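Local coordinates for protein nicotinamide riboside transporter PnuC (Neisseria mucosa ATCC 25996, PDB 4QTN) that probably carries nicotinamide riboside, a vitamin B3 form and NAD precursor, across the bacterial inner membrane as a homotrimeric permease, at residues C[6-19]-C[55-67]. Numbering follows the deposited sequence.
With BOG (octyl beta-D-glucopyranoside), chain J; NNR (Nicotinamide riboside), chain I.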
ATOM      1  N   TRP C   6      35.002  -5.649 -13.491  1.00157.08           N
ATOM      2  CA  TRP C   6      34.173  -4.577 -12.980  1.00152.40           C
ATOM      3  C   TRP C   6      32.712  -4.911 -13.119  1.00142.24           C
ATOM      4  O   TRP C   6      31.943  -4.753 -12.175  1.00139.24           O
ATOM      5  CB  TRP C   6      34.456  -3.256 -13.688  1.00161.47           C
ATOM      6  CG  TRP C   6      33.703  -2.118 -13.060  1.00165.19           C
ATOM      7  CD1 TRP C   6      34.039  -1.448 -11.918  1.00167.01           C
ATOM      8  CD2 TRP C   6      32.450  -1.561 -13.497  1.00163.74           C
ATOM      9  NE1 TRP C   6      33.094  -0.489 -11.632  1.00165.03           N
ATOM     10  CE2 TRP C   6      32.108  -0.535 -12.583  1.00160.17           C
ATOM     11  CE3 TRP C   6      31.596  -1.813 -14.580  1.00162.03           C
ATOM     12  CZ2 TRP C   6      30.950   0.231 -12.716  1.00150.85           C
ATOM     13  CZ3 TRP C   6      30.438  -1.047 -14.710  1.00154.55           C
ATOM     14  CH2 TRP C   6      30.135  -0.032 -13.785  1.00149.92           C
ATOM     15  N   TRP C   7      32.320  -5.356 -14.304  1.00140.31           N
ATOM     16  CA  TRP C   7      30.931  -5.657 -14.552  1.00135.70           C
ATOM     17  C   TRP C   7      30.456  -6.728 -13.602  1.00126.85           C
ATOM     18  O   TRP C   7      29.299  -6.754 -13.226  1.00121.24           O
ATOM     19  CB  TRP C   7      30.716  -6.086 -15.995  1.00147.60           C
ATOM     20  CG  TRP C   7      30.325  -4.952 -16.889  1.00159.49           C
ATOM     21  CD1 TRP C   7      30.973  -4.532 -18.022  1.00167.00           C
ATOM     22  CD2 TRP C   7      29.202  -4.078 -16.722  1.00160.28           C
ATOM     23  NE1 TRP C   7      30.313  -3.458 -18.575  1.00165.95           N
ATOM     24  CE2 TRP C   7      29.223  -3.157 -17.798  1.00162.87           C
ATOM     25  CE3 TRP C   7      28.167  -3.991 -15.775  1.00154.76           C
ATOM     26  CZ2 TRP C   7      28.259  -2.155 -17.945  1.00160.85           C
ATOM     27  CZ3 TRP C   7      27.208  -2.990 -15.926  1.00154.02           C
ATOM     28  CH2 TRP C   7      27.264  -2.086 -17.002  1.00157.68           C
ATOM     29  N   LYS C   8      31.380  -7.588 -13.178  1.00129.01           N
ATOM     30  CA  LYS C   8      31.057  -8.678 -12.259  1.00127.16           C
ATOM     31  C   LYS C   8      30.702  -8.117 -10.883  1.00119.68           C
ATOM     32  O   LYS C   8      29.766  -8.572 -10.249  1.00114.38           O
ATOM     33  CB  LYS C   8      32.227  -9.685 -12.165  1.00136.15           C
ATOM     34  CG  LYS C   8      31.848 -11.076 -11.639  1.00137.48           C
ATOM     35  CD  LYS C   8      31.953 -11.164 -10.107  1.00145.79           C
ATOM     36  CE  LYS C   8      31.258 -12.416  -9.551  1.00149.71           C
ATOM     37  NZ  LYS C   8      30.986 -12.361  -8.076  1.00140.28           N
ATOM     38  N   ARG C   9      31.436  -7.094 -10.460  1.00123.90           N
ATOM     39  CA  ARG C   9      31.188  -6.407  -9.183  1.00124.68           C
ATOM     40  C   ARG C   9      29.842  -5.680  -9.146  1.00124.12           C
ATOM     41  O   ARG C   9      29.013  -5.897  -8.237  1.00124.19           O
ATOM     42  CB  ARG C   9      32.291  -5.395  -8.921  1.00126.22           C
ATOM     43  CG  ARG C   9      33.467  -5.945  -8.170  1.00124.14           C
ATOM     44  CD  ARG C   9      34.406  -4.830  -7.816  1.00127.59           C
ATOM     45  NE  ARG C   9      35.224  -5.200  -6.692  1.00132.17           N
ATOM     46  CZ  ARG C   9      35.192  -4.600  -5.506  1.00139.36           C
ATOM     47  NH1 ARG C   9      34.389  -3.555  -5.286  1.00134.28           N
ATOM     48  NH2 ARG C   9      35.988  -5.030  -4.542  1.00153.07           N
ATOM     49  N   GLU C  10      29.648  -4.783 -10.107  1.00122.22           N
ATOM     50  CA  GLU C  10      28.438  -4.016 -10.190  1.00118.11           C
ATOM     51  C   GLU C  10      27.180  -4.890 -10.166  1.00118.87           C
ATOM     52  O   GLU C  10      26.235  -4.585  -9.451  1.00121.30           O
ATOM     53  CB  GLU C  10      28.442  -3.162 -11.421  1.00116.46           C
ATOM     54  CG  GLU C  10      27.398  -2.091 -11.375  1.00118.53           C
ATOM     55  CD  GLU C  10      27.823  -0.892 -10.551  1.00127.42           C
ATOM     56  OE1 GLU C  10      28.989  -0.852 -10.096  1.00133.10           O
ATOM     57  OE2 GLU C  10      26.994   0.024 -10.378  1.00129.79           O
ATOM     58  N   LEU C  11      27.187  -5.981 -10.932  1.00117.64           N
ATOM     59  CA  LEU C  11      25.983  -6.799 -11.122  1.00113.42           C
ATOM     60  C   LEU C  11      25.716  -7.754  -9.981  1.00106.30           C
ATOM     61  O   LEU C  11      24.569  -8.093  -9.712  1.00107.30           O
ATOM     62  CB  LEU C  11      26.067  -7.605 -12.419  1.00120.49           C
ATOM     63  CG  LEU C  11      25.964  -6.937 -13.789  1.00126.88           C
ATOM     64  CD1 LEU C  11      25.705  -8.031 -14.803  1.00130.24           C
ATOM     65  CD2 LEU C  11      24.861  -5.883 -13.846  1.00127.70           C
ATOM     66  N   PHE C  12      26.767  -8.241  -9.350  1.00103.08           N
ATOM     67  CA  PHE C  12      26.614  -9.343  -8.415  1.00108.56           C
ATOM     68  C   PHE C  12      27.127  -9.008  -7.016  1.00112.18           C
ATOM     69  O   PHE C  12      26.943  -9.787  -6.077  1.00113.85           O
ATOM     70  CB  PHE C  12      27.279 -10.621  -8.965  1.00118.25           C
ATOM     71  CG  PHE C  12      26.684 -11.105 -10.278  1.00122.59           C
ATOM     72  CD1 PHE C  12      25.516 -11.865 -10.293  1.00122.71           C
ATOM     73  CD2 PHE C  12      27.284 -10.783 -11.495  1.00122.69           C
ATOM     74  CE1 PHE C  12      24.963 -12.293 -11.493  1.00118.94           C
ATOM     75  CE2 PHE C  12      26.726 -11.197 -12.693  1.00119.39           C
ATOM     76  CZ  PHE C  12      25.569 -11.956 -12.690  1.00119.63           C
ATOM     77  N   GLY C  13      27.716  -7.818  -6.873  1.00114.34           N
ATOM     78  CA  GLY C  13      28.437  -7.453  -5.660  1.00107.29           C
ATOM     79  C   GLY C  13      27.565  -6.823  -4.603  1.00104.92           C
ATOM     80  O   GLY C  13      26.839  -5.869  -4.869  1.00103.24           O
ATOM     81  N   GLY C  14      27.634  -7.368  -3.397  1.00104.08           N
ATOM     82  CA  GLY C  14      27.159  -6.669  -2.212  1.00 99.15           C
ATOM     83  C   GLY C  14      25.658  -6.499  -2.126  1.00 99.55           C
ATOM     84  O   GLY C  14      25.183  -5.506  -1.584  1.00101.00           O
ATOM     85  N   TRP C  15      24.904  -7.469  -2.661  1.00101.32           N
ATOM     86  CA  TRP C  15      23.463  -7.590  -2.348  1.00 95.95           C
ATOM     87  C   TRP C  15      23.270  -8.344  -1.062  1.00 91.53           C
ATOM     88  O   TRP C  15      23.925  -9.379  -0.834  1.00 91.00           O
ATOM     89  CB  TRP C  15      22.693  -8.326  -3.448  1.00 95.45           C
ATOM     90  CG  TRP C  15      22.842  -7.768  -4.791  1.00102.72           C
ATOM     91  CD1 TRP C  15      23.737  -8.155  -5.735  1.00108.19           C
ATOM     92  CD2 TRP C  15      22.047  -6.749  -5.384  1.00105.84           C
ATOM     93  NE1 TRP C  15      23.564  -7.428  -6.882  1.00115.44           N
ATOM     94  CE2 TRP C  15      22.529  -6.555  -6.696  1.00112.86           C
ATOM     95  CE3 TRP C  15      20.990  -5.964  -4.934  1.00112.45           C
ATOM     96  CZ2 TRP C  15      21.990  -5.609  -7.563  1.00116.74           C
ATOM     97  CZ3 TRP C  15      20.452  -5.025  -5.793  1.00122.66           C
ATOM     98  CH2 TRP C  15      20.956  -4.856  -7.100  1.00121.98           C
ATOM     99  N   THR C  16      22.364  -7.838  -0.221  1.00 90.87           N
ATOM    100  CA  THR C  16      21.775  -8.637   0.848  1.00 95.76           C
ATOM    101  C   THR C  16      20.924  -9.755   0.256  1.00102.95           C
ATOM    102  O   THR C  16      20.518  -9.697  -0.932  1.00 96.88           O
ATOM    103  CB  THR C  16      20.875  -7.810   1.768  1.00 92.14           C
ATOM    104  OG1 THR C  16      19.743  -7.344   1.033  1.00 95.45           O
ATOM    105  CG2 THR C  16      21.615  -6.647   2.322  1.00 97.66           C
ATOM    106  N   HIS C  17      20.654 -10.770   1.088  1.00104.87           N
ATOM    107  CA  HIS C  17      19.767 -11.880   0.727  1.00 96.08           C
ATOM    108  C   HIS C  17      18.389 -11.346   0.347  1.00 94.54           C
ATOM    109  O   HIS C  17      17.842 -11.681  -0.720  1.00 89.06           O
ATOM    110  CB  HIS C  17      19.649 -12.853   1.898  1.00 92.52           C
ATOM    111  CG  HIS C  17      18.759 -14.018   1.625  1.00 95.61           C
ATOM    112  ND1 HIS C  17      17.387 -13.909   1.585  1.00 97.21           N
ATOM    113  CD2 HIS C  17      19.040 -15.320   1.379  1.00102.51           C
ATOM    114  CE1 HIS C  17      16.859 -15.092   1.323  1.00101.39           C
ATOM    115  NE2 HIS C  17      17.841 -15.965   1.192  1.00105.12           N
ATOM    116  N   PHE C  18      17.855 -10.479   1.209  1.00 90.41           N
ATOM    117  CA  PHE C  18      16.557  -9.883   1.010  1.00 81.71           C
ATOM    118  C   PHE C  18      16.472  -9.093  -0.326  1.00 84.19           C
ATOM    119  O   PHE C  18      15.571  -9.328  -1.138  1.00 80.08           O
ATOM    120  CB  PHE C  18      16.237  -9.019   2.196  1.00 78.49           C
ATOM    121  CG  PHE C  18      14.947  -8.285   2.088  1.00 76.99           C
ATOM    122  CD1 PHE C  18      13.760  -8.897   2.413  1.00 80.06           C
ATOM    123  CD2 PHE C  18      14.928  -6.963   1.734  1.00 78.53           C
ATOM    124  CE1 PHE C  18      12.567  -8.207   2.362  1.00 82.21           C
ATOM    125  CE2 PHE C  18      13.736  -6.259   1.671  1.00 81.44           C
ATOM    126  CZ  PHE C  18      12.552  -6.888   1.980  1.00 81.73           C
ATOM    127  N   GLU C  19      17.436  -8.208  -0.578  1.00 86.91           N
ATOM    128  CA  GLU C  19      17.470  -7.501  -1.860  1.00 93.55           C
ATOM    129  C   GLU C  19      17.466  -8.497  -3.019  1.00 96.61           C
ATOM    130  O   GLU C  19      16.800  -8.289  -4.032  1.00 93.05           O
ATOM    131  CB  GLU C  19      18.692  -6.609  -1.966  1.00 97.34           C
ATOM    132  CG  GLU C  19      18.692  -5.409  -1.049  1.00102.33           C
ATOM    133  CD  GLU C  19      20.102  -4.997  -0.645  1.00109.13           C
ATOM    134  OE1 GLU C  19      20.253  -4.004   0.104  1.00118.46           O
ATOM    135  OE2 GLU C  19      21.067  -5.669  -1.066  1.00101.07           O
ATOM    136  N   VAL C  55      15.970  -0.554  -8.907  1.00 85.09           N
ATOM    137  CA  VAL C  55      16.543  -1.337  -7.814  1.00 83.23           C
ATOM    138  C   VAL C  55      18.011  -0.928  -7.599  1.00 87.10           C
ATOM    139  O   VAL C  55      18.457  -0.764  -6.467  1.00 87.03           O
ATOM    140  CB  VAL C  55      16.357  -2.867  -8.035  1.00 82.05           C
ATOM    141  CG1 VAL C  55      17.400  -3.684  -7.280  1.00 78.05           C
ATOM    142  CG2 VAL C  55      14.948  -3.282  -7.634  1.00 77.89           C
ATOM    143  N   PHE C  56      18.716  -0.666  -8.700  1.00 91.40           N
ATOM    144  CA  PHE C  56      20.111  -0.193  -8.652  1.00 95.14           C
ATOM    145  C   PHE C  56      20.267   1.236  -8.086  1.00 99.55           C
ATOM    146  O   PHE C  56      21.232   1.510  -7.355  1.00102.55           O
ATOM    147  CB  PHE C  56      20.761  -0.287 -10.033  1.00 93.72           C
ATOM    148  CG  PHE C  56      21.203  -1.664 -10.396  1.00 98.00           C
ATOM    149  CD1 PHE C  56      20.329  -2.728 -10.326  1.00101.77           C
ATOM    150  CD2 PHE C  56      22.498  -1.900 -10.813  1.00105.71           C
ATOM    151  CE1 PHE C  56      20.737  -4.011 -10.668  1.00105.25           C
ATOM    152  CE2 PHE C  56      22.917  -3.177 -11.153  1.00106.24           C
ATOM    153  CZ  PHE C  56      22.032  -4.234 -11.081  1.00106.76           C
ATOM    154  N   VAL C  57      19.339   2.144  -8.433  1.00 93.59           N
ATOM    155  CA  VAL C  57      19.289   3.477  -7.786  1.00 90.79           C
ATOM    156  C   VAL C  57      19.104   3.334  -6.260  1.00 88.41           C
ATOM    157  O   VAL C  57      19.822   3.960  -5.472  1.00 87.32           O
ATOM    158  CB  VAL C  57      18.182   4.390  -8.385  1.00 86.11           C
ATOM    159  CG1 VAL C  57      17.925   5.590  -7.489  1.00 81.11           C
ATOM    160  CG2 VAL C  57      18.572   4.854  -9.766  1.00 84.23           C
ATOM    161  N   GLY C  58      18.180   2.470  -5.858  1.00 85.06           N
ATOM    162  CA  GLY C  58      17.926   2.229  -4.446  1.00 88.28           C
ATOM    163  C   GLY C  58      19.176   1.775  -3.746  1.00 94.05           C
ATOM    164  O   GLY C  58      19.444   2.178  -2.617  1.00 97.33           O
ATOM    165  N   LYS C  59      19.952   0.937  -4.433  1.00101.41           N
ATOM    166  CA  LYS C  59      21.247   0.457  -3.935  1.00102.48           C
ATOM    167  C   LYS C  59      22.328   1.544  -4.003  1.00102.82           C
ATOM    168  O   LYS C  59      23.322   1.505  -3.265  1.00100.08           O
ATOM    169  CB  LYS C  59      21.689  -0.769  -4.733  1.00100.10           C
ATOM    170  CG  LYS C  59      21.388  -2.091  -4.064  1.00 99.61           C
ATOM    171  CD  LYS C  59      22.171  -2.216  -2.787  1.00 99.50           C
ATOM    172  CE  LYS C  59      22.878  -3.546  -2.702  1.00100.11           C
ATOM    173  NZ  LYS C  59      23.409  -3.730  -1.321  1.00102.80           N
ATOM    174  N   GLY C  60      22.124   2.506  -4.895  1.00102.76           N
ATOM    175  CA  GLY C  60      23.083   3.566  -5.108  1.00101.70           C
ATOM    176  C   GLY C  60      24.192   3.134  -6.037  1.00101.75           C
ATOM    177  O   GLY C  60      25.258   3.724  -6.027  1.00104.14           O
ATOM    178  N   LYS C  61      23.937   2.082  -6.830  1.00 99.52           N
ATOM    179  CA  LYS C  61      24.904   1.583  -7.835  1.00 99.33           C
ATOM    180  C   LYS C  61      24.906   2.430  -9.106  1.00102.44           C
ATOM    181  O   LYS C  61      23.846   2.843  -9.595  1.00105.20           O
ATOM    182  CB  LYS C  61      24.593   0.142  -8.199  1.00 96.23           C
ATOM    183  CG  LYS C  61      24.784  -0.828  -7.065  1.00 99.67           C
ATOM    184  CD  LYS C  61      24.873  -2.253  -7.570  1.00100.58           C
ATOM    185  CE  LYS C  61      25.397  -3.168  -6.481  1.00106.06           C
ATOM    186  NZ  LYS C  61      26.570  -3.964  -6.947  1.00113.15           N
ATOM    187  N   ILE C  62      26.094   2.644  -9.667  1.00104.06           N
ATOM    188  CA  ILE C  62      26.271   3.584 -10.790  1.00104.95           C
ATOM    189  C   ILE C  62      25.774   3.043 -12.123  1.00107.46           C
ATOM    190  O   ILE C  62      25.422   3.818 -13.028  1.00110.25           O
ATOM    191  CB  ILE C  62      27.736   4.002 -10.956  1.00105.10           C
ATOM    192  CG1 ILE C  62      27.854   5.045 -12.062  1.00104.88           C
ATOM    193  CG2 ILE C  62      28.616   2.784 -11.241  1.00104.09           C
ATOM    194  CD1 ILE C  62      28.688   6.231 -11.678  1.00106.51           C
ATOM    195  N   SER C  63      25.763   1.716 -12.244  1.00108.14           N
ATOM    196  CA  SER C  63      25.356   1.045 -13.478  1.00110.75           C
ATOM    197  C   SER C  63      23.869   1.033 -13.652  1.00106.26           C
ATOM    198  O   SER C  63      23.369   0.354 -14.522  1.00111.52           O
ATOM    199  CB  SER C  63      25.840  -0.394 -13.490  1.00114.38           C
ATOM    200  OG  SER C  63      25.095  -1.168 -12.561  1.00109.47           O
ATOM    201  N   ASN C  64      23.156   1.741 -12.787  1.00104.39           N
ATOM    202  CA  ASN C  64      21.739   1.962 -12.993  1.00105.90           C
ATOM    203  C   ASN C  64      21.510   2.698 -14.301  1.00106.70           C
ATOM    204  O   ASN C  64      20.550   2.423 -15.007  1.00113.11           O
ATOM    205  CB  ASN C  64      21.111   2.737 -11.816  1.00105.81           C
ATOM    206  CG  ASN C  64      21.068   4.239 -12.056  1.00107.97           C
ATOM    207  OD1 ASN C  64      20.130   4.763 -12.682  1.00109.86           O
ATOM    208  ND2 ASN C  64      22.076   4.947 -11.548  1.00105.21           N
ATOM    209  N   TYR C  65      22.440   3.587 -14.649  1.00109.58           N
ATOM    210  CA  TYR C  65      22.222   4.540 -15.741  1.00116.02           C
ATOM    211  C   TYR C  65      22.156   3.904 -17.125  1.00120.17           C
ATOM    212  O   TYR C  65      21.366   4.338 -17.974  1.00124.84           O
ATOM    213  CB  TYR C  65      23.259   5.650 -15.713  1.00117.56           C
ATOM    214  CG  TYR C  65      23.042   6.640 -14.597  1.00115.63           C
ATOM    215  CD1 TYR C  65      21.907   7.439 -14.562  1.00111.56           C
ATOM    216  CD2 TYR C  65      23.976   6.776 -13.577  1.00114.67           C
ATOM    217  CE1 TYR C  65      21.708   8.345 -13.543  1.00113.92           C
ATOM    218  CE2 TYR C  65      23.789   7.683 -12.557  1.00113.83           C
ATOM    219  CZ  TYR C  65      22.657   8.466 -12.541  1.00115.79           C
ATOM    220  OH  TYR C  65      22.463   9.368 -11.512  1.00120.17           O
ATOM    221  N   LEU C  66      22.979   2.885 -17.355  1.00118.18           N
ATOM    222  CA  LEU C  66      22.916   2.151 -18.601  1.00123.69           C
ATOM    223  C   LEU C  66      21.544   1.494 -18.787  1.00125.75           C
ATOM    224  O   LEU C  66      20.906   1.653 -19.835  1.00132.58           O
ATOM    225  CB  LEU C  66      24.017   1.108 -18.671  1.00126.99           C
ATOM    226  CG  LEU C  66      23.868   0.135 -19.842  1.00133.42           C
ATOM    227  CD1 LEU C  66      23.741   0.878 -21.172  1.00131.66           C
ATOM    228  CD2 LEU C  66      25.025  -0.854 -19.872  1.00136.76           C
ATOM    229  N   PHE C  67      21.098   0.759 -17.768  1.00121.49           N
ATOM    230  CA  PHE C  67      19.745   0.191 -17.753  1.00119.56           C
ATOM    231  C   PHE C  67      18.685   1.252 -17.988  1.00117.15           C
ATOM    232  O   PHE C  67      17.805   1.077 -18.823  1.00122.16           O
ATOM    233  CB  PHE C  67      19.467  -0.535 -16.432  1.00115.28           C
ATOM    234  CG  PHE C  67      20.266  -1.786 -16.254  1.00118.79           C
ATOM    235  CD1 PHE C  67      19.936  -2.946 -16.946  1.00121.97           C
ATOM    236  CD2 PHE C  67      21.362  -1.807 -15.402  1.00120.49           C
ATOM    237  CE1 PHE C  67      20.683  -4.102 -16.789  1.00122.57           C
ATOM    238  CE2 PHE C  67      22.118  -2.960 -15.240  1.00121.36           C
ATOM    239  CZ  PHE C  67      21.778  -4.108 -15.935  1.00124.24           C
TER
HETATM  240  C1  BOG J 302      25.234 -12.680  -3.918  1.00124.67           C
HETATM  241  O1  BOG J 302      23.933 -12.537  -4.367  1.00107.69           O
HETATM  242  C2  BOG J 302      25.643 -11.438  -3.138  1.00141.13           C
HETATM  243  O2  BOG J 302      25.616 -10.234  -3.993  1.00129.00           O
HETATM  244  C3  BOG J 302      27.017 -11.589  -2.590  1.00153.92           C
HETATM  245  O3  BOG J 302      27.358 -10.360  -1.872  1.00158.22           O
HETATM  246  C4  BOG J 302      27.149 -12.768  -1.681  1.00151.21           C
HETATM  247  O4  BOG J 302      28.539 -12.984  -1.372  1.00136.47           O
HETATM  248  C5  BOG J 302      26.534 -14.077  -2.229  1.00141.55           C
HETATM  249  O5  BOG J 302      25.303 -13.919  -3.073  1.00128.76           O
HETATM  250  C6  BOG J 302      26.178 -14.923  -1.058  1.00142.32           C
HETATM  251  O6  BOG J 302      26.184 -16.301  -1.419  1.00145.08           O
HETATM  252  C1' BOG J 302      23.803 -12.206  -5.774  1.00100.23           C
HETATM  253  C2' BOG J 302      22.401 -11.548  -5.984  1.00 94.48           C
HETATM  254  C3' BOG J 302      22.165 -11.275  -7.449  1.00 89.41           C
HETATM  255  C4' BOG J 302      20.692 -10.789  -7.623  1.00 87.12           C
HETATM  256  C5' BOG J 302      20.408 -10.426  -9.112  1.00 81.58           C
HETATM  257  C6' BOG J 302      21.306  -9.240  -9.547  1.00101.14           C
HETATM  258  C7' BOG J 302      21.964  -9.533 -10.918  1.00113.08           C
HETATM  259  C8' BOG J 302      21.153  -8.864 -12.082  1.00103.31           C
HETATM  260  O2R NNR I 301      16.799   6.764 -13.260  1.00105.58           O
HETATM  261  C2R NNR I 301      15.304   6.437 -13.182  1.00103.59           C
HETATM  262  C3R NNR I 301      14.695   6.439 -14.589  1.00104.16           C
HETATM  263  O3R NNR I 301      15.400   7.284 -15.382  1.00125.38           O
HETATM  264  C4R NNR I 301      13.292   6.982 -14.412  1.00105.77           C
HETATM  265  C5R NNR I 301      12.217   5.830 -14.236  1.00111.39           C
HETATM  266  O5R NNR I 301      10.983   6.420 -13.704  1.00117.91           O
HETATM  267  O4R NNR I 301      13.342   7.731 -13.347  1.00103.24           O
HETATM  268  C1R NNR I 301      14.648   7.328 -12.501  1.00 99.60           C
HETATM  269  N1  NNR I 301      14.247   6.823 -11.174  1.00 99.32           N
HETATM  270  C2  NNR I 301      12.923   6.437 -10.917  1.00 83.42           C
HETATM  271  C6  NNR I 301      15.182   6.721 -10.170  1.00 95.62           C
HETATM  272  C5  NNR I 301      14.799   6.223  -8.901  1.00 95.41           C
HETATM  273  C4  NNR I 301      13.493   5.861  -8.653  1.00 77.23           C
HETATM  274  C3  NNR I 301      12.560   5.946  -9.642  1.00 77.25           C
HETATM  275  C7  NNR I 301      11.140   5.497  -9.342  1.00 88.53           C
HETATM  276  O7  NNR I 301      10.219   5.921  -9.975  1.00 99.16           O
HETATM  277  N7  NNR I 301      10.907   4.541  -8.294  1.00102.10           N
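At the turn, probably on the cytoplasmic side, between transmembrane helices 41-59 and 64-80, the end of helix 41-59 and the loop that follows, Lys-59 to Lys-61, dock against the short helix 4-12 and the bend leading into helix 17-34. Gly-60, with positive phi, is the C' residue of a Schellman motif that ends helix 41-59, and the two lysines flanking it reach across to carbonyls at the end of helix 4-12 and in the loop after it. Lysine suits both places: its long, flexible chain ends in an ammonium whose several N-H groups can serve more than one acceptor. Lys-61 NZ bonds to Glu-10 O at 2.6 Å, from above that carbonyl's plane, and to Gly-13 O at 2.8 Å, in plane on a lone pair; Thr-118 OG1 is a further partner. Lys-59 NZ donates to Gly-14 O and forms a salt bridge with Glu-19 OE2 at 3.1 Å. Thr-16 N meets the same oxygen from the opposite face, as part of a capping box that starts helix 17-34, while Tyr-223 holds Glu-19 OE1. A bend at chi2 (80°) turns the buried carboxylate of Glu-10 toward the type I turn from Lys-61 to Asn-64, where OE2 accepts from Ser-63 N (2.8 Å, 162°). Trp-15 presents the edge of its six-membered ring to the face of Phe-56, a T-shaped pair with planes at 67°; its NE1 donates to Leu-11 O, which satisfies the indole N-H, and the octyl chain of a bound octyl glucoside lies over one face. Trp-6 CZ2 touches Ile-62 CG2, and Trp-7 CH2 meets Leu-66 CD2 at 3.8 Å. Beyond this layer Val-57 and Asn-64 line the nicotinamide riboside pocket and touch Met-174 of helix 158-175, while Ile-62 packs on helix 85-107 and Val-55 on helix 208-234.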